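Local coordinates for BtrN (Bacillus circulans, PDB 4M7S), which catalyses the radical S-adenosyl-L-methionine-dependent two-electron oxidation of 2-deoxy-scyllo-inosamine to amino-dideoxy-scyllo-inosose in butirosin biosynthesis, using two [4Fe-4S] clusters, at residues Leu51-Arg56 and Glu80-Ala85. Numbering follows the deposited sequence.
Sequences LDFAGR and EYIPRA
Asp52, Phe53 and Ala54 meet Ile82, Arg84 and Ala85 where two neighbouring alpha-to-beta loops of the AdoMet radical fold, a partial TIM barrel, pack side by side. The loops lead from helices 38-50 and 71-81 into the adjacent parallel strands 56-58 and 86-91, away from the iron-sulfur clusters. The contact illustrates how one loop pair can combine a polar, exposed side with an apolar, buried one. The first helix closes with a Schellman motif, in which Asp52 takes positive phi; a type I turn from Ile82 to Ala85 follows the second. On the exposed side, Arg84 lays its guanidinium against the methyl of Ala54, whose CB sits over the centre of one face, 3.4 Å from Arg84 CZ. A bend at chi3 (66°) brings Arg84 NE round toward that methyl. Asp52 and Arg84 cross at about a right angle, their carboxylate and guanidinium planes 51° apart; the salt bridge is long, with Asp52 OD2 3.4 Å from Arg84 NH1. The same nitrogen makes a weak, bent hydrogen bond to Asp52 O (126° at the hydrogen), so Arg84 reaches both backbone and side chain of the residue just past the end of helix 38-50. Inward, the Phe53 ring meets Ile82 CD1 at its edge, while Ala85 CB approaches Phe53 CD2 to 3.9 Å. Leu4, Phe5 and Ile8 pack around this ring, and Ile82 also touches Leu48 of helix 38-50. A water donates to Phe53 O at 2.8 Å and accepts from Arg84 N at 2.9 Å, bridging the two backbones. Nearer the strands, Ala85 CA makes a CA-H...O contact with Gly55 O at 3.2 Å.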
loop_
_atom_site.group_PDB
_atom_site.type_symbol
_atom_site.label_atom_id
_atom_site.label_comp_id
_atom_site.label_asym_id
_atom_site.label_seq_id
_atom_site.Cartn_x
_atom_site.Cartn_y
_atom_site.Cartn_z
ATOM N N LEU A 51 -5.158 -16.368 -6.105
ATOM C CA LEU A 51 -3.903 -16.136 -6.825
ATOM C C LEU A 51 -2.718 -16.808 -6.124
ATOM O O LEU A 51 -1.591 -16.699 -6.589
ATOM C CB LEU A 51 -3.627 -14.632 -6.930
ATOM C CG LEU A 51 -4.600 -13.765 -7.731
ATOM C CD1 LEU A 51 -4.421 -12.281 -7.378
ATOM C CD2 LEU A 51 -4.414 -13.990 -9.239
ATOM N N ASP A 52 -2.971 -17.490 -5.007
ATOM C CA ASP A 52 -1.889 -17.998 -4.156
ATOM C C ASP A 52 -0.863 -16.891 -3.868
ATOM O O ASP A 52 0.350 -17.115 -3.919
ATOM C CB ASP A 52 -1.208 -19.209 -4.805
ATOM C CG ASP A 52 -0.376 -20.017 -3.819
ATOM O OD1 ASP A 52 -0.462 -19.756 -2.601
ATOM O OD2 ASP A 52 0.358 -20.923 -4.268
ATOM N N PHE A 53 -1.364 -15.695 -3.580
ATOM C CA PHE A 53 -0.513 -14.522 -3.393
ATOM C C PHE A 53 0.572 -14.719 -2.329
ATOM O O PHE A 53 0.278 -15.070 -1.182
ATOM C CB PHE A 53 -1.354 -13.300 -3.050
ATOM C CG PHE A 53 -0.544 -12.054 -2.873
ATOM C CD1 PHE A 53 0.136 -11.494 -3.952
ATOM C CD2 PHE A 53 -0.447 -11.450 -1.632
ATOM C CE1 PHE A 53 0.896 -10.345 -3.792
ATOM C CE2 PHE A 53 0.310 -10.307 -1.461
ATOM C CZ PHE A 53 0.977 -9.752 -2.539
ATOM N N ALA A 54 1.822 -14.489 -2.721
ATOM C CA ALA A 54 2.963 -14.759 -1.853
ATOM C C ALA A 54 3.910 -13.571 -1.764
ATOM O O ALA A 54 5.085 -13.740 -1.439
ATOM C CB ALA A 54 3.717 -16.006 -2.342
ATOM N N GLY A 55 3.407 -12.371 -2.042
ATOM C CA GLY A 55 4.223 -11.177 -1.933
ATOM C C GLY A 55 3.993 -10.502 -0.595
ATOM O O GLY A 55 3.554 -11.143 0.366
ATOM N N ARG A 56 4.275 -9.206 -0.522
ATOM C CA ARG A 56 4.049 -8.467 0.720
ATOM C C ARG A 56 2.652 -7.870 0.761
ATOM O O ARG A 56 2.112 -7.447 -0.266
ATOM C CB ARG A 56 5.063 -7.339 0.876
ATOM C CG ARG A 56 6.408 -7.599 0.279
ATOM C CD ARG A 56 7.451 -7.798 1.343
ATOM N NE ARG A 56 8.793 -7.596 0.811
ATOM C CZ ARG A 56 9.437 -8.474 0.045
ATOM N NH1 ARG A 56 8.864 -9.626 -0.285
ATOM N NH2 ARG A 56 10.655 -8.195 -0.395
ATOM N N GLU A 80 -4.820 -17.129 7.105
ATOM C CA GLU A 80 -5.725 -18.203 6.675
ATOM C C GLU A 80 -5.817 -18.263 5.161
ATOM O O GLU A 80 -5.773 -19.342 4.568
ATOM C CB GLU A 80 -7.128 -17.984 7.245
ATOM C CG GLU A 80 -7.484 -18.870 8.421
ATOM C CD GLU A 80 -7.948 -20.250 7.995
ATOM O OE1 GLU A 80 -7.429 -21.245 8.543
ATOM O OE2 GLU A 80 -8.838 -20.339 7.119
ATOM N N TYR A 81 -5.959 -17.094 4.545
ATOM C CA TYR A 81 -6.186 -16.997 3.108
ATOM C C TYR A 81 -4.894 -16.990 2.294
ATOM O O TYR A 81 -4.817 -17.625 1.241
ATOM C CB TYR A 81 -7.020 -15.751 2.778
ATOM C CG TYR A 81 -8.508 -15.932 3.012
ATOM C CD1 TYR A 81 -9.315 -16.502 2.038
ATOM C CD2 TYR A 81 -9.096 -15.552 4.216
ATOM C CE1 TYR A 81 -10.670 -16.669 2.240
ATOM C CE2 TYR A 81 -10.448 -15.724 4.436
ATOM C CZ TYR A 81 -11.232 -16.278 3.442
ATOM O OH TYR A 81 -12.581 -16.446 3.657
ATOM N N ILE A 82 -3.890 -16.267 2.778
ATOM C CA ILE A 82 -2.632 -16.117 2.048
ATOM C C ILE A 82 -1.408 -16.356 2.949
ATOM O O ILE A 82 -0.610 -15.449 3.183
ATOM C CB ILE A 82 -2.557 -14.731 1.354
ATOM C CG1 ILE A 82 -2.856 -13.604 2.345
ATOM C CG2 ILE A 82 -3.565 -14.648 0.206
ATOM C CD1 ILE A 82 -2.725 -12.192 1.736
ATOM N N PRO A 83 -1.256 -17.593 3.454
ATOM C CA PRO A 83 -0.203 -17.875 4.437
ATOM C C PRO A 83 1.220 -17.734 3.873
ATOM O O PRO A 83 2.161 -17.602 4.659
ATOM C CB PRO A 83 -0.483 -19.332 4.849
ATOM C CG PRO A 83 -1.230 -19.923 3.700
ATOM C CD PRO A 83 -2.046 -18.793 3.124
ATOM N N ARG A 84 1.372 -17.763 2.549
ATOM C CA ARG A 84 2.675 -17.503 1.924
ATOM C C ARG A 84 3.027 -16.006 1.895
ATOM O O ARG A 84 4.194 -15.643 1.766
ATOM C CB ARG A 84 2.720 -18.028 0.486
ATOM C CG ARG A 84 2.408 -19.496 0.306
ATOM C CD ARG A 84 2.467 -19.869 -1.182
ATOM N NE ARG A 84 3.823 -19.761 -1.723
ATOM C CZ ARG A 84 4.118 -19.362 -2.959
ATOM N NH1 ARG A 84 3.154 -19.011 -3.805
ATOM N NH2 ARG A 84 5.387 -19.302 -3.347
ATOM N N ALA A 85 2.023 -15.139 1.996
ATOM C CA ALA A 85 2.263 -13.695 1.896
ATOM C C ALA A 85 3.025 -13.183 3.113
ATOM O O ALA A 85 3.114 -13.872 4.128
ATOM C CB ALA A 85 0.963 -12.938 1.738
HETATM O O HOH W 1 -0.332 -17.439 0.178
#